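PDB 1E5E: methionine gamma-lyase from Trichomonas vaginalis, which is a PLP-dependent enzyme of the Cys/Met metabolism family that assembles from four chains. Local coordinates for residues Val151-Pro156 with Val181-Thr186; Leu161-Met166 with Lys302-Met307; Asp107-Gly112 with Ala157-Lys162; Gly88-Thr93 with Val202-Ala207. All coordinates share one frame; numbering follows the deposited sequence.

Contact 1: residues Val151-Pro156 with Val181-Thr186; sequences VYFETP and VIADNT. With PPJ (N-(hydroxy{3-hydroxy-2-methyl-5-[(phosphonooxy)methyl]pyridin-4-yl}methyl)norvaline), chain C.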
# COMPACT_ATOMS: atom_id res chain seq x y z
N VAL A 151 19.30 -22.71 24.79
CA VAL A 151 20.24 -21.72 25.30
C VAL A 151 20.06 -20.51 24.36
O VAL A 151 20.23 -20.67 23.14
CB VAL A 151 21.67 -22.23 25.32
CG1 VAL A 151 22.60 -21.07 25.67
CG2 VAL A 151 21.83 -23.35 26.35
N TYR A 152 19.79 -19.33 24.88
CA TYR A 152 19.42 -18.17 24.09
C TYR A 152 20.28 -16.96 24.44
O TYR A 152 20.51 -16.75 25.64
CB TYR A 152 17.93 -17.82 24.41
CG TYR A 152 17.33 -16.69 23.61
CD1 TYR A 152 17.52 -15.37 24.01
CD2 TYR A 152 16.57 -16.92 22.46
CE1 TYR A 152 16.97 -14.31 23.29
CE2 TYR A 152 16.01 -15.88 21.73
CZ TYR A 152 16.23 -14.59 22.14
OH TYR A 152 15.66 -13.55 21.43
N PHE A 153 20.73 -16.20 23.45
CA PHE A 153 21.52 -15.00 23.70
C PHE A 153 21.40 -13.99 22.55
O PHE A 153 20.94 -14.33 21.45
CB PHE A 153 23.02 -15.35 23.88
CG PHE A 153 23.59 -16.10 22.74
CD1 PHE A 153 24.10 -15.43 21.61
CD2 PHE A 153 23.77 -17.46 22.78
CE1 PHE A 153 24.58 -16.11 20.53
CE2 PHE A 153 24.32 -18.15 21.72
CZ PHE A 153 24.74 -17.48 20.59
N GLU A 154 21.91 -12.79 22.79
CA GLU A 154 22.01 -11.77 21.75
C GLU A 154 23.46 -11.28 21.73
O GLU A 154 23.91 -10.85 22.81
CB GLU A 154 21.24 -10.50 22.10
CG GLU A 154 19.75 -10.64 22.32
CD GLU A 154 19.04 -9.40 22.79
OE1 GLU A 154 19.67 -8.31 22.76
OE2 GLU A 154 17.88 -9.47 23.27
N THR A 155 24.10 -11.18 20.58
CA THR A 155 25.40 -10.53 20.55
C THR A 155 25.56 -9.76 19.25
O THR A 155 25.34 -10.28 18.16
CB THR A 155 26.51 -11.59 20.75
OG1 THR A 155 27.79 -10.98 20.70
CG2 THR A 155 26.49 -12.69 19.68
N PRO A 156 25.94 -8.49 19.31
CA PRO A 156 26.16 -7.77 20.57
C PRO A 156 24.85 -7.58 21.31
O PRO A 156 23.79 -7.46 20.64
CB PRO A 156 26.74 -6.43 20.17
CG PRO A 156 27.22 -6.60 18.75
CD PRO A 156 26.31 -7.65 18.16
N VAL A 181 20.48 -24.01 20.42
CA VAL A 181 21.06 -22.70 20.67
C VAL A 181 20.38 -21.73 19.72
O VAL A 181 20.42 -21.91 18.50
CB VAL A 181 22.58 -22.67 20.49
CG1 VAL A 181 23.11 -21.25 20.75
CG2 VAL A 181 23.16 -23.68 21.50
N ILE A 182 19.87 -20.64 20.25
CA ILE A 182 19.11 -19.66 19.48
C ILE A 182 19.83 -18.32 19.59
O ILE A 182 20.04 -17.88 20.73
CB ILE A 182 17.66 -19.54 19.99
CG1 ILE A 182 16.91 -20.88 19.90
CG2 ILE A 182 16.91 -18.46 19.21
CD1 ILE A 182 15.51 -20.89 20.51
N ALA A 183 20.20 -17.70 18.49
CA ALA A 183 20.88 -16.39 18.60
C ALA A 183 19.99 -15.29 18.02
O ALA A 183 19.42 -15.57 16.96
CB ALA A 183 22.18 -16.46 17.83
N ASP A 184 19.81 -14.16 18.71
CA ASP A 184 19.04 -13.05 18.11
C ASP A 184 20.06 -12.15 17.42
O ASP A 184 20.89 -11.48 18.05
CB ASP A 184 18.17 -12.35 19.15
CG ASP A 184 17.44 -11.12 18.63
OD1 ASP A 184 17.78 -10.60 17.56
OD2 ASP A 184 16.57 -10.60 19.38
N ASN A 185 20.07 -12.19 16.09
CA ASN A 185 21.05 -11.57 15.22
C ASN A 185 20.61 -10.24 14.66
O ASN A 185 21.19 -9.77 13.68
CB ASN A 185 21.38 -12.55 14.07
CG ASN A 185 22.68 -12.25 13.34
OD1 ASN A 185 23.64 -11.78 13.99
ND2 ASN A 185 22.76 -12.44 12.02
N THR A 186 19.64 -9.60 15.31
CA THR A 186 19.09 -8.32 14.88
C THR A 186 20.13 -7.22 14.76
O THR A 186 20.17 -6.55 13.75
CB THR A 186 18.06 -7.84 15.93
OG1 THR A 186 16.99 -8.78 16.05
CG2 THR A 186 17.48 -6.49 15.53
N1 PPJ C . 15.06 -8.47 19.31
C2 PPJ C . 15.85 -7.39 19.44
C6 PPJ C . 13.70 -8.35 19.39
C2A PPJ C . 17.21 -7.42 19.79
C3 PPJ C . 15.20 -6.14 19.47
O3 PPJ C . 15.98 -5.12 19.73
C4 PPJ C . 13.81 -6.00 19.34
C4A PPJ C . 13.26 -4.68 19.40
C5 PPJ C . 13.00 -7.13 19.37
N PPJ C . 13.85 -3.65 20.02
C5A PPJ C . 11.60 -7.13 19.07
OP4 PPJ C . 11.43 -6.94 17.81
P PPJ C . 10.04 -6.22 17.47
OP1 PPJ C . 9.99 -6.18 15.88
OP2 PPJ C . 10.04 -4.80 18.10
OP3 PPJ C . 8.80 -7.05 18.03
CA PPJ C . 13.39 -2.37 20.02
CB PPJ C . 11.97 -2.05 20.24
C PPJ C . 14.24 -1.45 20.70
CG PPJ C . 11.31 -2.25 21.56
CD PPJ C . 11.20 -0.97 22.23
O PPJ C . 15.28 -1.93 21.30
OXT PPJ C . 14.30 -0.19 20.37
O HOH W 1 16.05 -10.95 22.11
O HOH W 2 25.03 -12.21 16.31
O HOH W 3 23.20 -12.96 18.47
O HOH W 4 23.03 -9.25 16.74

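Contact 2: residues Leu161-Met166 with Lys302-Met307; sequences LKIIDM and KKQMRM. With SO4 (sulfate ion), chain D.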
# COMPACT_ATOMS: atom_id res chain seq x y z
N LEU A 161 25.93 -3.92 24.24
CA LEU A 161 26.75 -4.36 23.16
C LEU A 161 27.81 -5.36 23.64
O LEU A 161 28.84 -5.61 23.01
CB LEU A 161 27.41 -3.22 22.36
CG LEU A 161 26.44 -2.09 21.94
CD1 LEU A 161 27.15 -1.02 21.12
CD2 LEU A 161 25.24 -2.68 21.19
N LYS A 162 27.46 -6.10 24.71
CA LYS A 162 28.36 -7.13 25.24
C LYS A 162 28.57 -8.17 24.14
O LYS A 162 27.59 -8.54 23.48
CB LYS A 162 27.87 -7.77 26.52
CG LYS A 162 28.56 -9.04 26.98
CD LYS A 162 27.88 -9.59 28.23
CE LYS A 162 26.47 -10.12 27.98
NZ LYS A 162 26.06 -10.97 29.18
N ILE A 163 29.81 -8.62 23.95
CA ILE A 163 30.04 -9.62 22.92
C ILE A 163 30.01 -11.01 23.51
O ILE A 163 30.54 -11.20 24.59
CB ILE A 163 31.43 -9.42 22.25
CG1 ILE A 163 31.53 -7.99 21.73
CG2 ILE A 163 31.69 -10.45 21.17
CD1 ILE A 163 30.56 -7.63 20.63
N ILE A 164 29.41 -11.98 22.83
CA ILE A 164 29.38 -13.33 23.37
C ILE A 164 30.09 -14.23 22.39
O ILE A 164 29.83 -14.14 21.19
CB ILE A 164 27.96 -13.83 23.63
CG1 ILE A 164 27.29 -13.00 24.75
CG2 ILE A 164 27.95 -15.34 23.96
CD1 ILE A 164 25.79 -13.12 24.62
N ASP A 165 30.99 -15.06 22.88
CA ASP A 165 31.68 -16.06 22.08
C ASP A 165 30.71 -17.21 21.79
O ASP A 165 30.50 -18.12 22.58
CB ASP A 165 32.92 -16.56 22.84
CG ASP A 165 33.68 -17.59 22.05
OD1 ASP A 165 33.16 -18.24 21.13
OD2 ASP A 165 34.86 -17.78 22.38
N MET A 166 30.11 -17.14 20.61
CA MET A 166 29.09 -18.08 20.15
C MET A 166 29.60 -19.50 19.98
O MET A 166 28.90 -20.43 20.38
CB MET A 166 28.47 -17.62 18.81
CG MET A 166 27.64 -16.36 18.96
SD MET A 166 26.65 -15.91 17.52
CE MET A 166 27.92 -15.34 16.41
N LYS A 302 35.57 -9.48 16.21
CA LYS A 302 36.25 -9.50 14.93
C LYS A 302 36.08 -10.84 14.22
O LYS A 302 35.88 -10.86 13.02
CB LYS A 302 37.74 -9.21 15.14
CG LYS A 302 38.56 -9.18 13.84
CD LYS A 302 39.98 -8.72 14.21
CE LYS A 302 40.97 -8.99 13.10
NZ LYS A 302 40.76 -8.13 11.92
N LYS A 303 36.17 -11.96 14.92
CA LYS A 303 35.94 -13.26 14.31
C LYS A 303 34.47 -13.45 13.92
O LYS A 303 34.22 -14.03 12.84
CB LYS A 303 36.47 -14.36 15.22
CG LYS A 303 35.74 -15.69 15.20
N GLN A 304 33.53 -12.89 14.66
CA GLN A 304 32.13 -13.09 14.36
C GLN A 304 31.44 -12.05 13.47
O GLN A 304 30.40 -12.32 12.88
CB GLN A 304 31.39 -13.05 15.74
CG GLN A 304 31.96 -14.12 16.65
CD GLN A 304 31.19 -14.35 17.92
OE1 GLN A 304 31.25 -15.48 18.41
NE2 GLN A 304 30.45 -13.41 18.50
N MET A 305 32.00 -10.84 13.37
CA MET A 305 31.40 -9.74 12.63
C MET A 305 32.21 -9.27 11.45
O MET A 305 33.37 -8.87 11.62
CB MET A 305 31.20 -8.57 13.64
CG MET A 305 30.42 -9.01 14.87
SD MET A 305 30.24 -7.76 16.15
CE MET A 305 29.21 -6.59 15.26
N ARG A 306 31.66 -9.24 10.25
CA ARG A 306 32.40 -8.76 9.09
C ARG A 306 32.56 -7.24 9.18
O ARG A 306 33.40 -6.70 8.44
CB ARG A 306 31.71 -9.09 7.78
CG ARG A 306 31.26 -10.54 7.70
CD ARG A 306 30.89 -11.01 6.28
NE ARG A 306 30.69 -12.47 6.37
CZ ARG A 306 29.62 -13.08 6.89
NH1 ARG A 306 28.53 -12.47 7.36
NH2 ARG A 306 29.63 -14.41 6.92
N MET A 307 31.61 -6.55 9.84
CA MET A 307 31.68 -5.11 10.03
C MET A 307 31.36 -4.90 11.51
O MET A 307 30.75 -5.82 12.06
CB MET A 307 30.71 -4.29 9.16
CG MET A 307 31.21 -4.38 7.72
SD MET A 307 30.32 -3.39 6.56
CE MET A 307 28.76 -4.28 6.41
S SO4 D . 40.23 -4.46 13.04
O1 SO4 D . 40.60 -3.14 12.45
O2 SO4 D . 39.68 -4.28 14.43
O3 SO4 D . 41.50 -5.29 13.17
O4 SO4 D . 39.27 -5.17 12.13
O HOH W 5 32.83 -17.62 18.49

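Contact 3: residues Asp107-Gly112 with Ala157-Lys162; sequences DECLYG and ANPTLK. With PPJ (N-(hydroxy{3-hydroxy-2-methyl-5-[(phosphonooxy)methyl]pyridin-4-yl}methyl)norvaline), chain C.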
# COMPACT_ATOMS: atom_id res chain seq x y z
N ASP A 107 20.86 -15.50 28.23
CA ASP A 107 21.83 -14.49 28.68
C ASP A 107 20.91 -13.52 29.41
O ASP A 107 19.75 -13.37 28.98
CB ASP A 107 22.59 -13.78 27.60
CG ASP A 107 23.74 -12.94 28.16
OD1 ASP A 107 23.47 -11.79 28.58
OD2 ASP A 107 24.89 -13.45 28.16
N GLU A 108 21.41 -12.95 30.48
CA GLU A 108 20.63 -11.95 31.21
C GLU A 108 20.60 -10.62 30.50
O GLU A 108 19.77 -9.79 30.91
CB GLU A 108 21.29 -11.72 32.60
CG GLU A 108 22.70 -11.18 32.52
CD GLU A 108 23.37 -10.96 33.88
OE1 GLU A 108 22.79 -10.46 34.87
OE2 GLU A 108 24.60 -11.16 33.92
N CYS A 109 21.52 -10.32 29.57
CA CYS A 109 21.39 -9.01 28.93
C CYS A 109 20.65 -9.16 27.60
O CYS A 109 21.32 -9.46 26.58
CB CYS A 109 22.72 -8.30 28.70
SG CYS A 109 22.52 -6.57 28.16
N LEU A 110 19.37 -8.92 27.60
CA LEU A 110 18.52 -9.03 26.43
C LEU A 110 17.72 -7.73 26.26
O LEU A 110 17.53 -6.89 27.16
CB LEU A 110 17.45 -10.10 26.64
CG LEU A 110 17.81 -11.51 27.09
CD1 LEU A 110 16.59 -12.38 27.29
CD2 LEU A 110 18.76 -12.13 26.04
N TYR A 111 17.17 -7.70 25.06
CA TYR A 111 16.13 -6.67 24.83
C TYR A 111 15.11 -6.74 25.95
O TYR A 111 14.64 -7.82 26.30
CB TYR A 111 15.48 -6.95 23.47
CG TYR A 111 14.34 -6.02 23.18
CD1 TYR A 111 14.47 -4.64 23.35
CD2 TYR A 111 13.13 -6.51 22.73
CE1 TYR A 111 13.44 -3.79 23.08
CE2 TYR A 111 12.08 -5.68 22.42
CZ TYR A 111 12.24 -4.32 22.60
OH TYR A 111 11.17 -3.50 22.27
N GLY A 112 14.65 -5.60 26.45
CA GLY A 112 13.67 -5.61 27.52
C GLY A 112 12.47 -6.53 27.36
O GLY A 112 12.19 -7.33 28.28
N ALA A 157 24.87 -7.55 22.64
CA ALA A 157 23.65 -7.46 23.42
C ALA A 157 22.96 -6.09 23.47
O ALA A 157 23.57 -5.02 23.44
CB ALA A 157 23.91 -7.84 24.90
N ASN A 158 21.64 -6.15 23.55
CA ASN A 158 20.82 -4.93 23.60
C ASN A 158 20.56 -4.64 25.06
O ASN A 158 19.91 -5.48 25.68
CB ASN A 158 19.51 -5.19 22.84
CG ASN A 158 18.60 -3.97 22.81
OD1 ASN A 158 18.94 -2.91 23.36
ND2 ASN A 158 17.45 -4.12 22.13
N PRO A 159 21.06 -3.55 25.60
CA PRO A 159 21.73 -2.50 24.88
C PRO A 159 23.20 -2.27 25.18
O PRO A 159 23.79 -1.32 24.65
CB PRO A 159 20.94 -1.31 25.46
CG PRO A 159 20.91 -1.62 26.93
CD PRO A 159 20.83 -3.13 27.03
N THR A 160 23.83 -3.09 26.00
CA THR A 160 25.25 -2.85 26.35
C THR A 160 26.29 -3.17 25.29
O THR A 160 27.43 -2.68 25.33
CB THR A 160 25.56 -3.63 27.64
OG1 THR A 160 25.51 -5.02 27.30
CG2 THR A 160 24.46 -3.37 28.69
N LEU A 161 25.93 -3.92 24.24
CA LEU A 161 26.75 -4.36 23.16
C LEU A 161 27.81 -5.36 23.64
O LEU A 161 28.84 -5.61 23.01
CB LEU A 161 27.41 -3.22 22.36
CG LEU A 161 26.44 -2.09 21.94
CD1 LEU A 161 27.15 -1.02 21.12
CD2 LEU A 161 25.24 -2.68 21.19
N LYS A 162 27.46 -6.10 24.71
CA LYS A 162 28.36 -7.13 25.24
C LYS A 162 28.57 -8.17 24.14
O LYS A 162 27.59 -8.54 23.48
CB LYS A 162 27.87 -7.77 26.52
CG LYS A 162 28.56 -9.04 26.98
CD LYS A 162 27.88 -9.59 28.23
CE LYS A 162 26.47 -10.12 27.98
NZ LYS A 162 26.06 -10.97 29.18
N1 PPJ C . 15.06 -8.47 19.31
C2 PPJ C . 15.85 -7.39 19.44
C6 PPJ C . 13.70 -8.35 19.39
C2A PPJ C . 17.21 -7.42 19.79
C3 PPJ C . 15.20 -6.14 19.47
O3 PPJ C . 15.98 -5.12 19.73
C4 PPJ C . 13.81 -6.00 19.34
C4A PPJ C . 13.26 -4.68 19.40
C5 PPJ C . 13.00 -7.13 19.37
N PPJ C . 13.85 -3.65 20.02
C5A PPJ C . 11.60 -7.13 19.07
OP4 PPJ C . 11.43 -6.94 17.81
P PPJ C . 10.04 -6.22 17.47
OP1 PPJ C . 9.99 -6.18 15.88
OP2 PPJ C . 10.04 -4.80 18.10
OP3 PPJ C . 8.80 -7.05 18.03
CA PPJ C . 13.39 -2.37 20.02
CB PPJ C . 11.97 -2.05 20.24
C PPJ C . 14.24 -1.45 20.70
CG PPJ C . 11.31 -2.25 21.56
CD PPJ C . 11.20 -0.97 22.23
O PPJ C . 15.28 -1.93 21.30
OXT PPJ C . 14.30 -0.19 20.37
O HOH W 6 25.76 -9.23 31.68

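Contact 4: residues Gly88-Thr93 with Val202-Ala207; sequences GAIAAT and VVVHSA. With PPJ (N-(hydroxy{3-hydroxy-2-methyl-5-[(phosphonooxy)methyl]pyridin-4-yl}methyl)norvaline), chain C.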
# COMPACT_ATOMS: atom_id res chain seq x y z
N GLY A 88 7.17 -11.74 17.92
CA GLY A 88 6.45 -12.92 17.41
C GLY A 88 7.38 -14.00 16.90
O GLY A 88 7.05 -15.18 16.91
N ALA A 89 8.52 -13.60 16.31
CA ALA A 89 9.49 -14.55 15.83
C ALA A 89 10.10 -15.28 17.05
O ALA A 89 10.14 -16.51 17.02
CB ALA A 89 10.63 -13.91 15.04
N ILE A 90 10.44 -14.51 18.08
CA ILE A 90 10.99 -15.13 19.28
C ILE A 90 9.97 -16.07 19.95
O ILE A 90 10.27 -17.23 20.28
CB ILE A 90 11.51 -14.08 20.27
CG1 ILE A 90 12.73 -13.33 19.67
CG2 ILE A 90 11.92 -14.76 21.58
CD1 ILE A 90 12.86 -11.92 20.23
N ALA A 91 8.75 -15.60 20.12
CA ALA A 91 7.72 -16.33 20.80
C ALA A 91 7.32 -17.55 20.01
O ALA A 91 7.16 -18.64 20.60
CB ALA A 91 6.53 -15.38 21.02
N ALA A 92 7.14 -17.45 18.70
CA ALA A 92 6.69 -18.60 17.91
C ALA A 92 7.74 -19.70 17.98
O ALA A 92 7.41 -20.89 17.97
CB ALA A 92 6.43 -18.23 16.45
N THR A 93 9.01 -19.28 18.01
CA THR A 93 10.11 -20.21 18.12
C THR A 93 10.12 -20.85 19.50
O THR A 93 9.99 -22.08 19.63
CB THR A 93 11.44 -19.46 17.87
OG1 THR A 93 11.41 -18.96 16.51
CG2 THR A 93 12.65 -20.33 18.12
N VAL A 202 19.20 -21.95 15.54
CA VAL A 202 18.13 -21.08 15.14
C VAL A 202 18.58 -19.62 15.28
O VAL A 202 19.19 -19.24 16.28
CB VAL A 202 16.85 -21.23 16.01
CG1 VAL A 202 15.69 -20.50 15.36
CG2 VAL A 202 16.44 -22.68 16.25
N VAL A 203 18.29 -18.81 14.27
CA VAL A 203 18.64 -17.39 14.27
C VAL A 203 17.36 -16.59 14.13
O VAL A 203 16.53 -16.87 13.24
CB VAL A 203 19.60 -17.03 13.10
CG1 VAL A 203 19.89 -15.51 13.08
CG2 VAL A 203 20.91 -17.82 13.19
N VAL A 204 17.11 -15.65 15.04
CA VAL A 204 15.90 -14.82 14.92
C VAL A 204 16.32 -13.37 14.68
O VAL A 204 17.48 -13.00 14.95
CB VAL A 204 15.03 -14.92 16.17
CG1 VAL A 204 14.53 -16.36 16.38
CG2 VAL A 204 15.81 -14.51 17.44
N HIS A 205 15.39 -12.57 14.15
CA HIS A 205 15.57 -11.16 13.92
C HIS A 205 14.25 -10.38 14.11
O HIS A 205 13.18 -10.85 13.74
CB HIS A 205 15.89 -10.77 12.46
CG HIS A 205 17.20 -11.26 11.92
ND1 HIS A 205 18.36 -10.51 12.00
CD2 HIS A 205 17.55 -12.41 11.31
CE1 HIS A 205 19.35 -11.18 11.45
NE2 HIS A 205 18.88 -12.35 11.04
N SER A 206 14.43 -9.16 14.56
CA SER A 206 13.41 -8.14 14.51
C SER A 206 13.76 -7.52 13.14
O SER A 206 14.71 -6.74 13.00
CB SER A 206 13.51 -7.06 15.56
OG SER A 206 12.61 -5.98 15.23
N ALA A 207 12.98 -7.87 12.10
CA ALA A 207 13.22 -7.34 10.76
C ALA A 207 12.78 -5.88 10.71
O ALA A 207 13.25 -5.08 9.88
CB ALA A 207 12.49 -8.18 9.70
N1 PPJ C . 15.06 -8.47 19.31
C2 PPJ C . 15.85 -7.39 19.44
C6 PPJ C . 13.70 -8.35 19.39
C2A PPJ C . 17.21 -7.42 19.79
C3 PPJ C . 15.20 -6.14 19.47
O3 PPJ C . 15.98 -5.12 19.73
C4 PPJ C . 13.81 -6.00 19.34
C4A PPJ C . 13.26 -4.68 19.40
C5 PPJ C . 13.00 -7.13 19.37
N PPJ C . 13.85 -3.65 20.02
C5A PPJ C . 11.60 -7.13 19.07
OP4 PPJ C . 11.43 -6.94 17.81
P PPJ C . 10.04 -6.22 17.47
OP1 PPJ C . 9.99 -6.18 15.88
OP2 PPJ C . 10.04 -4.80 18.10
OP3 PPJ C . 8.80 -7.05 18.03
CA PPJ C . 13.39 -2.37 20.02
CB PPJ C . 11.97 -2.05 20.24
C PPJ C . 14.24 -1.45 20.70
CG PPJ C . 11.31 -2.25 21.56
CD PPJ C . 11.20 -0.97 22.23
O PPJ C . 15.28 -1.93 21.30
OXT PPJ C . 14.30 -0.19 20.37

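Contact 1: residues Val151-Pro156 with Val181-Thr186
The F153 ring turns one face to the I182 carbonyl, whose O stands 4.3 Å above the ring plane and toward the rim. Its strand, 148-154, pairs in parallel with strand 180-184, the two segments 17° apart, in a beta-alpha-beta unit connected through helix 166-174. F153 CE2 meets V181 CG1 at 3.5 Å, and CE1 meets the A183 methyl. With F153 CG between the backbone N and carbonyl carbon (chi1 56°), the ring folds across the neighbouring strand. On the other side of the sheet the Y152 ring brings CD2 obliquely to within 3.6 Å of I182 CG2, and a water lies in plane at its edge. Helix 166-174 covers F153 and V181, while helix 86-97 covers Y152, I182 and D184. Straight bonds run from I182 N to V151 O (2.9 Å) and from D184 N to F153 O (3.0 Å), with F153 N to I182 O longer at 3.3 Å. The edge water accepts from Y152 OH and donates to E154 OE2 and D184 OD2, bridging two carboxylates; E154 OE2 also takes the N-H of Y111. D184 OD1 receives T186 N (3.1 Å) in an Asx turn, and D184 OD2 lies 2.6 Å from PPJ N1.

Contact 2: residues Leu161-Met166 with Lys302-Met307
Q304 reaches from the last turn of helix 298-304 with its chain extended beyond CG, and its terminal amide bonds at both ends to the backbone of I164 and M166. Q304 NE2 donates to I164 O at 2.9 Å (152° at the hydrogen), about 26° out of the carbonyl plane. Q304 OE1 accepts M166 N at 3.0 Å, in plane and on a lone pair. The M166 side chain crosses the glutamine obliquely: a bend at its third torsion (chi3 -73°) carries M166 CE to 3.7 Å from Q304 CD. I163 runs alongside Q304, pointing the other way, with I163 CG2 4.2 Å from Q304 NE2; its CD1 looks toward M305 SD at 4.5 Å, a loose apolar contact just past the helix end. The contact thus ties the loop after strand 148-154 to helix 298-304, which in the chain lies between strands 284-288 and 311-316. D165 is the N-cap of helix 166-174, its OD1 holding R168 N; a water donates both to that OD1 and to Q304 OE1. Because one end of the amide gives and the other accepts, this pairing of partners fixes which way round the group sits.

Contact 3: residues Asp107-Gly112 with Ala157-Lys162
D107 and K162 meet tip to tip in a salt bridge: K162 NZ lies 2.8 Å from D107 OD1, on its syn lone pair, with a weaker bond to OD2. A bend in the lysine chain (chi3 68°) turns NZ to the carboxylate. The anti lone pair of D107 OD1 takes C109 N at 2.6 Å in an Asx turn, so this oxygen is held by two donors; N133 is a second partner of K162, and T134 of D107. Apolar contact centres on C109, whose SG packs against A157 CB (3.8 Å) and P159 CD (4.0 Å). Two acceptors, L110 O and N158 O, stand 3.1 Å apart; H354 NE2 bonds the first, and the second weakly. Y111 and N158 lie side by side with planes 15° apart, N158 ND2 3.3 Å from Y111 CD1. N158 ND2 donates to PPJ O at 3.2 Å and weakly to O3, while its OD1 is held by R373. The Y111 ring lies over the PPJ pyridine, CD2 3.4 Å from PPJ C5, with PPJ N over one of its faces; its OH, modelled as bonded to PPJ CG, is also hydrogen-bonded to R58 of the second subunit. A tyrosine over the pyridine ring is characteristic of the pocket in fold-type I PLP enzymes.

Contact 4: residues Gly88-Thr93 with Val202-Ala207
Helix 88-93 runs across strand 202-206 with the axes 8.0 Å apart and the N-to-C directions at 149°, roughly antiparallel, and A89 CA comes to 6.5 Å from V204 CA. Backbone bonds run along the helix, and A89 O accepts twice: T93 N reaches it at 3.2 Å and T93 OG1 at 2.8 Å, from opposite faces of the carbonyl plane. That second bond ties the threonine hydroxyl to the helix, leaving its methyl directed at the sheet, where T93 CG2 slides past V202 CG1 at 4.1 Å. V204 fills the middle of the contact, its two methyls divided between neighbours. V204 CG2 meets I90 CG1 at 4.0 Å, the two side chains crossing at about a right angle, and CG1 touches the T93 hydroxyl. A89 closes on the strand more sparsely, through its methyl and H205 O. This is one helix-on-sheet layer of the alpha/beta fold of PLP-dependent enzymes: helix 86-97 also lies over strands 180-184 and 220-224, which flank 202-206, and A91 packs on I240 of the second subunit. H205 turns away from the helix, and its NE2 is held by E75. Toward the pocket, I90 CD1 comes to 3.8 Å from PPJ C6. S206, with OG anti to its backbone N (chi1 168°), donates to PPJ OP1 at 2.7 Å, while M87 N, at the helix start, also bonds PPJ.

In the fold
Contacts 1, 3 and 4 gather round PPJ, each touching it, whereas contact 2 stands back, the I164 side chain about 11 Å from the ligand. Contacts 1 and 4 are neighbours in one sheet, since strand 180-184 pairs with 202-206; A183 N to V202 O and N185 N to V204 O, both 2.9 Å, link them. Contact 1 meets contact 3 through Y152 O, 2.9 Å from D107 N, where strand 148-154 runs beside strand 103-107. Contact 2 continues from contact 3, sharing L161 and K162, and T155 OG1 joins contact 1 to I164 N of contact 2 at 2.9 Å. Contacts 2 and 4 lie about 20 Å apart between centres.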